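Local atomic coordinates of N-acetylneuraminate lyase (Fusobacterium nucleatum subsp. nucleatum ATCC 25586, PDB entry 5ZKA), a protein that belongs to the dihydrodipicolinate synthetase family of lyases and aldolases and folds as a TIM barrel of parallel strands wrapped in helices. Residues V27-G33 with D278-K284; A102-K107 with T138-T143. The contacts are given in a common frame with arbitrary orientation. Residues are numbered along the deposited sequence.

Contact 1: V27-G33 with D278-K284; sequences VPYNEDG and DAGYCRK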
loop_
_atom_site.group_PDB
_atom_site.type_symbol
_atom_site.label_atom_id
_atom_site.label_comp_id
_atom_site.label_asym_id
_atom_site.label_seq_id
_atom_site.Cartn_x
_atom_site.Cartn_y
_atom_site.Cartn_z
ATOM N N VAL A 27 -23.885 4.567 -14.353
ATOM C CA VAL A 27 -24.843 4.853 -15.413
ATOM C C VAL A 27 -25.900 3.763 -15.399
ATOM O O VAL A 27 -25.554 2.579 -15.395
ATOM C CB VAL A 27 -24.179 4.936 -16.799
ATOM C CG1 VAL A 27 -25.250 5.165 -17.881
ATOM C CG2 VAL A 27 -23.153 6.053 -16.806
ATOM N N PRO A 28 -27.194 4.109 -15.365
ATOM C CA PRO A 28 -28.231 3.079 -15.425
ATOM C C PRO A 28 -28.603 2.756 -16.859
ATOM O O PRO A 28 -28.882 3.650 -17.671
ATOM C CB PRO A 28 -29.398 3.710 -14.653
ATOM C CG PRO A 28 -29.240 5.174 -14.877
ATOM C CD PRO A 28 -27.747 5.437 -15.052
ATOM N N TYR A 29 -28.604 1.468 -17.176
ATOM C CA TYR A 29 -28.903 0.982 -18.512
ATOM C C TYR A 29 -30.207 0.204 -18.488
ATOM O O TYR A 29 -30.554 -0.417 -17.481
ATOM C CB TYR A 29 -27.763 0.098 -19.046
ATOM C CG TYR A 29 -26.454 0.840 -19.155
ATOM C CD1 TYR A 29 -26.187 1.661 -20.252
ATOM C CD2 TYR A 29 -25.491 0.743 -18.153
ATOM C CE1 TYR A 29 -24.984 2.368 -20.350
ATOM C CE2 TYR A 29 -24.281 1.439 -18.241
ATOM C CZ TYR A 29 -24.036 2.247 -19.342
ATOM O OH TYR A 29 -22.847 2.937 -19.419
ATOM N N ASN A 30 -30.942 0.265 -19.597
ATOM C CA ASN A 30 -32.140 -0.543 -19.751
ATOM C C ASN A 30 -31.749 -1.979 -20.095
ATOM O O ASN A 30 -30.567 -2.307 -20.255
ATOM C CB ASN A 30 -33.051 0.059 -20.820
ATOM C CG ASN A 30 -33.536 1.445 -20.450
ATOM O OD1 ASN A 30 -34.023 1.659 -19.341
ATOM N ND2 ASN A 30 -33.404 2.394 -21.377
ATOM N N GLU A 31 -32.760 -2.846 -20.220
ATOM C CA GLU A 31 -32.501 -4.251 -20.528
ATOM C C GLU A 31 -31.710 -4.401 -21.824
ATOM O O GLU A 31 -30.788 -5.224 -21.906
ATOM C CB GLU A 31 -33.822 -5.019 -20.613
ATOM C CG GLU A 31 -34.431 -5.369 -19.263
ATOM C CD GLU A 31 -35.950 -5.292 -19.274
ATOM O OE1 GLU A 31 -36.538 -4.877 -18.249
ATOM O OE2 GLU A 31 -36.554 -5.640 -20.313
ATOM N N ASP A 32 -32.042 -3.605 -22.842
ATOM C CA ASP A 32 -31.374 -3.698 -24.136
ATOM C C ASP A 32 -30.045 -2.944 -24.176
ATOM O O ASP A 32 -29.475 -2.784 -25.264
ATOM C CB ASP A 32 -32.307 -3.196 -25.245
ATOM C CG ASP A 32 -32.540 -1.686 -25.194
ATOM O OD1 ASP A 32 -32.324 -1.070 -24.132
ATOM O OD2 ASP A 32 -32.954 -1.114 -26.226
ATOM N N GLY A 33 -29.539 -2.493 -23.023
ATOM C CA GLY A 33 -28.289 -1.763 -22.960
ATOM C C GLY A 33 -28.382 -0.273 -23.220
ATOM O O GLY A 33 -27.381 0.429 -23.038
ATOM N N ASP A 278 -33.217 5.274 -9.202
ATOM C CA ASP A 278 -33.451 4.267 -10.240
ATOM C C ASP A 278 -32.141 3.995 -10.982
ATOM O O ASP A 278 -31.848 4.581 -12.034
ATOM C CB ASP A 278 -34.554 4.729 -11.190
ATOM C CG ASP A 278 -34.756 3.784 -12.365
ATOM O OD1 ASP A 278 -34.414 2.586 -12.242
ATOM O OD2 ASP A 278 -35.261 4.247 -13.414
ATOM N N ALA A 279 -31.360 3.059 -10.451
ATOM C CA ALA A 279 -30.030 2.767 -10.976
ATOM C C ALA A 279 -30.019 1.727 -12.096
ATOM O O ALA A 279 -28.932 1.373 -12.573
ATOM C CB ALA A 279 -29.107 2.310 -9.846
ATOM N N GLY A 280 -31.176 1.226 -12.526
ATOM C CA GLY A 280 -31.227 0.420 -13.748
ATOM C C GLY A 280 -30.428 -0.876 -13.679
ATOM O O GLY A 280 -30.190 -1.443 -12.607
ATOM N N TYR A 281 -30.008 -1.352 -14.853
ATOM C CA TYR A 281 -29.282 -2.606 -15.018
ATOM C C TYR A 281 -27.841 -2.335 -15.418
ATOM O O TYR A 281 -27.463 -1.212 -15.752
ATOM C CB TYR A 281 -29.941 -3.498 -16.080
ATOM C CG TYR A 281 -31.397 -3.808 -15.805
ATOM C CD1 TYR A 281 -31.763 -4.659 -14.767
ATOM C CD2 TYR A 281 -32.400 -3.243 -16.572
ATOM C CE1 TYR A 281 -33.094 -4.940 -14.507
ATOM C CE2 TYR A 281 -33.732 -3.519 -16.317
ATOM C CZ TYR A 281 -34.071 -4.366 -15.284
ATOM O OH TYR A 281 -35.395 -4.641 -15.035
ATOM N N CYS A 282 -27.031 -3.392 -15.376
ATOM C CA CYS A 282 -25.678 -3.341 -15.905
ATOM C C CYS A 282 -25.685 -3.784 -17.362
ATOM O O CYS A 282 -26.608 -4.463 -17.819
ATOM C CB CYS A 282 -24.739 -4.240 -15.101
ATOM S SG CYS A 282 -24.471 -3.698 -13.395
ATOM N N ARG A 283 -24.625 -3.415 -18.084
ATOM C CA ARG A 283 -24.507 -3.804 -19.491
ATOM C C ARG A 283 -24.209 -5.297 -19.593
ATOM O O ARG A 283 -23.347 -5.812 -18.875
ATOM C CB ARG A 283 -23.398 -3.000 -20.174
ATOM C CG ARG A 283 -23.780 -1.573 -20.582
ATOM C CD ARG A 283 -24.793 -1.565 -21.731
ATOM N NE ARG A 283 -24.179 -2.005 -22.989
ATOM C CZ ARG A 283 -24.224 -1.334 -24.137
ATOM N NH1 ARG A 283 -24.896 -0.189 -24.226
ATOM N NH2 ARG A 283 -23.615 -1.827 -25.212
ATOM N N LYS A 284 -24.908 -5.997 -20.485
ATOM C CA LYS A 284 -24.538 -7.378 -20.743
ATOM C C LYS A 284 -23.103 -7.423 -21.264
ATOM O O LYS A 284 -22.666 -6.506 -21.963
ATOM C CB LYS A 284 -25.489 -8.019 -21.744
ATOM C CG LYS A 284 -26.863 -8.299 -21.170
ATOM C CD LYS A 284 -27.793 -8.817 -22.231
ATOM C CE LYS A 284 -29.230 -8.468 -21.894
ATOM N NZ LYS A 284 -30.151 -8.872 -22.987
#
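Two loops with no helix or strand of their own satisfy each other's main chain where Tyr29 meets Tyr281. The pair forms a single antiparallel, hydrogen-bonded bridge: Tyr281 N donates to Tyr29 O at 2.8 Å, and Tyr29 N returns a longer bond to Tyr281 O at 3.2 Å. Lys269 NZ, from helix 264-274, adds a second donor to Tyr281 O and also serves Val27 O. Gly280 has positive phi, and a CB there would clash with Pro28 CB, which already sits 3.2 Å from Ala279 O; that carbonyl is buried without a polar partner. In this TIM-barrel family the bridge joins the loop leaving the first strand, 20-24, to the C-terminal helical region. Beyond it, residues Asn30 to Gly33 make a type I turn, closed by Gly33 N to Asn30 O at 3.0 Å. Arg283 reaches back to this turn, its NH1 donating to Gly33 O at 2.8 Å while also pairing with Glu72. On the way Arg283 CG lies over the Tyr29 ring, 3.7 Å from the centroid, a CH-pi contact. Tyr29 OH is hydrogen-bonded to Gly63 O, and Asp278 OD2 is held by Asn36 ND2.

Contact 2: A102-K107 with T138-T143; sequences AVELGK and TIVRET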
loop_
_atom_site.group_PDB
_atom_site.type_symbol
_atom_site.label_atom_id
_atom_site.label_comp_id
_atom_site.label_asym_id
_atom_site.label_seq_id
_atom_site.Cartn_x
_atom_site.Cartn_y
_atom_site.Cartn_z
ATOM N N ALA A 102 -10.663 8.645 -29.064
ATOM C CA ALA A 102 -10.307 9.438 -27.892
ATOM C C ALA A 102 -10.270 10.925 -28.227
ATOM O O ALA A 102 -10.746 11.761 -27.447
ATOM C CB ALA A 102 -8.957 8.967 -27.338
ATOM N N VAL A 103 -9.722 11.273 -29.391
ATOM C CA VAL A 103 -9.683 12.674 -29.804
ATOM C C VAL A 103 -11.086 13.178 -30.126
ATOM O O VAL A 103 -11.463 14.293 -29.744
ATOM C CB VAL A 103 -8.730 12.844 -31.000
ATOM C CG1 VAL A 103 -8.943 14.206 -31.662
ATOM C CG2 VAL A 103 -7.262 12.651 -30.563
ATOM N N GLU A 104 -11.875 12.371 -30.841
ATOM C CA GLU A 104 -13.249 12.748 -31.159
ATOM C C GLU A 104 -14.053 13.023 -29.892
ATOM O O GLU A 104 -14.749 14.043 -29.788
ATOM C CB GLU A 104 -13.906 11.639 -31.977
ATOM C CG GLU A 104 -15.368 11.896 -32.311
ATOM C CD GLU A 104 -16.002 10.742 -33.061
ATOM O OE1 GLU A 104 -15.268 10.007 -33.755
ATOM O OE2 GLU A 104 -17.236 10.570 -32.966
ATOM N N LEU A 105 -13.989 12.108 -28.927
ATOM C CA LEU A 105 -14.707 12.306 -27.669
ATOM C C LEU A 105 -14.150 13.493 -26.892
ATOM O O LEU A 105 -14.904 14.237 -26.252
ATOM C CB LEU A 105 -14.630 11.037 -26.823
ATOM C CG LEU A 105 -15.423 9.810 -27.271
ATOM C CD1 LEU A 105 -14.943 8.605 -26.455
ATOM C CD2 LEU A 105 -16.905 10.024 -27.055
ATOM N N GLY A 106 -12.828 13.670 -26.914
ATOM C CA GLY A 106 -12.230 14.788 -26.202
ATOM C C GLY A 106 -12.651 16.132 -26.766
ATOM O O GLY A 106 -12.939 17.071 -26.020
ATOM N N LYS A 107 -12.707 16.243 -28.094
ATOM C CA LYS A 107 -13.207 17.479 -28.688
ATOM C C LYS A 107 -14.675 17.695 -28.346
ATOM O O LYS A 107 -15.104 18.824 -28.062
ATOM C CB LYS A 107 -13.014 17.450 -30.206
ATOM C CG LYS A 107 -11.556 17.457 -30.655
ATOM C CD LYS A 107 -11.452 17.640 -32.171
ATOM C CE LYS A 107 -9.999 17.633 -32.635
ATOM N NZ LYS A 107 -9.858 17.346 -34.098
ATOM N N THR A 138 -1.196 13.757 -27.920
ATOM C CA THR A 138 -2.090 13.999 -29.046
ATOM C C THR A 138 -3.471 14.431 -28.565
ATOM O O THR A 138 -4.061 15.372 -29.110
ATOM C CB THR A 138 -2.187 12.744 -29.921
ATOM O OG1 THR A 138 -0.910 12.463 -30.519
ATOM C CG2 THR A 138 -3.238 12.913 -31.011
ATOM N N ILE A 139 -4.008 13.761 -27.545
ATOM C CA ILE A 139 -5.314 14.173 -27.039
ATOM C C ILE A 139 -5.252 15.605 -26.528
ATOM O O ILE A 139 -6.159 16.409 -26.778
ATOM C CB ILE A 139 -5.810 13.200 -25.953
ATOM C CG1 ILE A 139 -5.882 11.773 -26.513
ATOM C CG2 ILE A 139 -7.175 13.658 -25.430
ATOM C CD1 ILE A 139 -6.083 10.685 -25.444
ATOM N N VAL A 140 -4.188 15.946 -25.797
ATOM C CA VAL A 140 -4.052 17.303 -25.264
ATOM C C VAL A 140 -3.939 18.307 -26.403
ATOM O O VAL A 140 -4.675 19.303 -26.459
ATOM C CB VAL A 140 -2.839 17.381 -24.318
ATOM C CG1 VAL A 140 -2.535 18.823 -23.952
ATOM C CG2 VAL A 140 -3.087 16.538 -23.072
ATOM N N ARG A 141 -3.035 18.037 -27.344
ATOM C CA ARG A 141 -2.823 18.927 -28.486
ATOM C C ARG A 141 -4.110 19.162 -29.271
ATOM O O ARG A 141 -4.431 20.298 -29.644
ATOM C CB ARG A 141 -1.747 18.328 -29.386
ATOM C CG ARG A 141 -1.416 19.144 -30.596
ATOM C CD ARG A 141 -0.189 18.576 -31.293
ATOM N NE ARG A 141 -0.450 17.276 -31.911
ATOM C CZ ARG A 141 0.093 16.131 -31.501
ATOM N NH1 ARG A 141 0.928 16.121 -30.472
ATOM N NH2 ARG A 141 -0.194 14.998 -32.127
ATOM N N GLU A 142 -4.858 18.096 -29.544
ATOM C CA GLU A 142 -6.015 18.209 -30.422
ATOM C C GLU A 142 -7.235 18.806 -29.727
ATOM O O GLU A 142 -8.128 19.317 -30.414
ATOM C CB GLU A 142 -6.360 16.835 -30.999
ATOM C CG GLU A 142 -5.296 16.274 -31.935
ATOM C CD GLU A 142 -5.245 17.015 -33.273
ATOM O OE1 GLU A 142 -6.317 17.243 -33.877
ATOM O OE2 GLU A 142 -4.131 17.370 -33.718
ATOM N N THR A 143 -7.295 18.762 -28.396
ATOM C CA THR A 143 -8.414 19.347 -27.662
ATOM C C THR A 143 -8.092 20.691 -27.023
ATOM O O THR A 143 -9.004 21.489 -26.799
ATOM C CB THR A 143 -8.899 18.394 -26.550
ATOM O OG1 THR A 143 -7.860 18.207 -25.581
ATOM C CG2 THR A 143 -9.292 17.039 -27.130
#
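Val103 lies across the flank of helix 129-143, its CG1 3.7 Å from Glu142 CB and its CG2 4.1 Å from Thr138 CG2. Next to it in the chain, on the inner side, Ala102 CB meets Ile139 CD1 at 3.8 Å, and Ile139 continues inward against Leu117 and Ala119 of strand 117-120 and Met147 of strand 147-150. The short helical segments run in broadly the same direction, with a signed crossing angle of -41° and axes 9.2 Å apart at closest approach. Gly106 shows how a missing side chain permits such proximity: a CB there would clash with Thr143 CG2, which instead rests 3.5 Å from Gly106 C and 3.6 Å from Lys107 N. The methyl can face the neighbouring helix while the hydroxyl is occupied in its own, since Thr143 OG1 donates to Ile139 O at 2.7 Å. At the more exposed margin, Lys107 stretches over the gap to place NZ 3.5 Å from Glu142 OE1, a salt bridge, with Lys107 CE 3.4 Å from Glu142 O. An apolar inner seam with a charged outer border thus joins the helices of two consecutive beta-alpha units, with strand 117-120 between them in the chain, as in the helical layer that surrounds the parallel strands of a TIM barrel.

Followed from the N terminus, the chain leaves strand 20-24 and at once enters 27-33, whose partner 278-284 arrives only 245 residues later; contact 1 therefore closes a very long loop that spans most of the barrel. Contact 2 falls wholly within that span and closes a short one, its segments 31 residues apart, with strand 117-120 between their helices. The two do not cross. The centres of contact 1 and contact 2 lie about 28 Å apart, and the nearest atoms of contact 1 and contact 2 are about 12 Å apart, without touching. The pair illustrates two scales of closure in one fold: contact 2 joins consecutive units of the helical layer, whereas contact 1 ties the beginning of the barrel to the helices that follow its last strand.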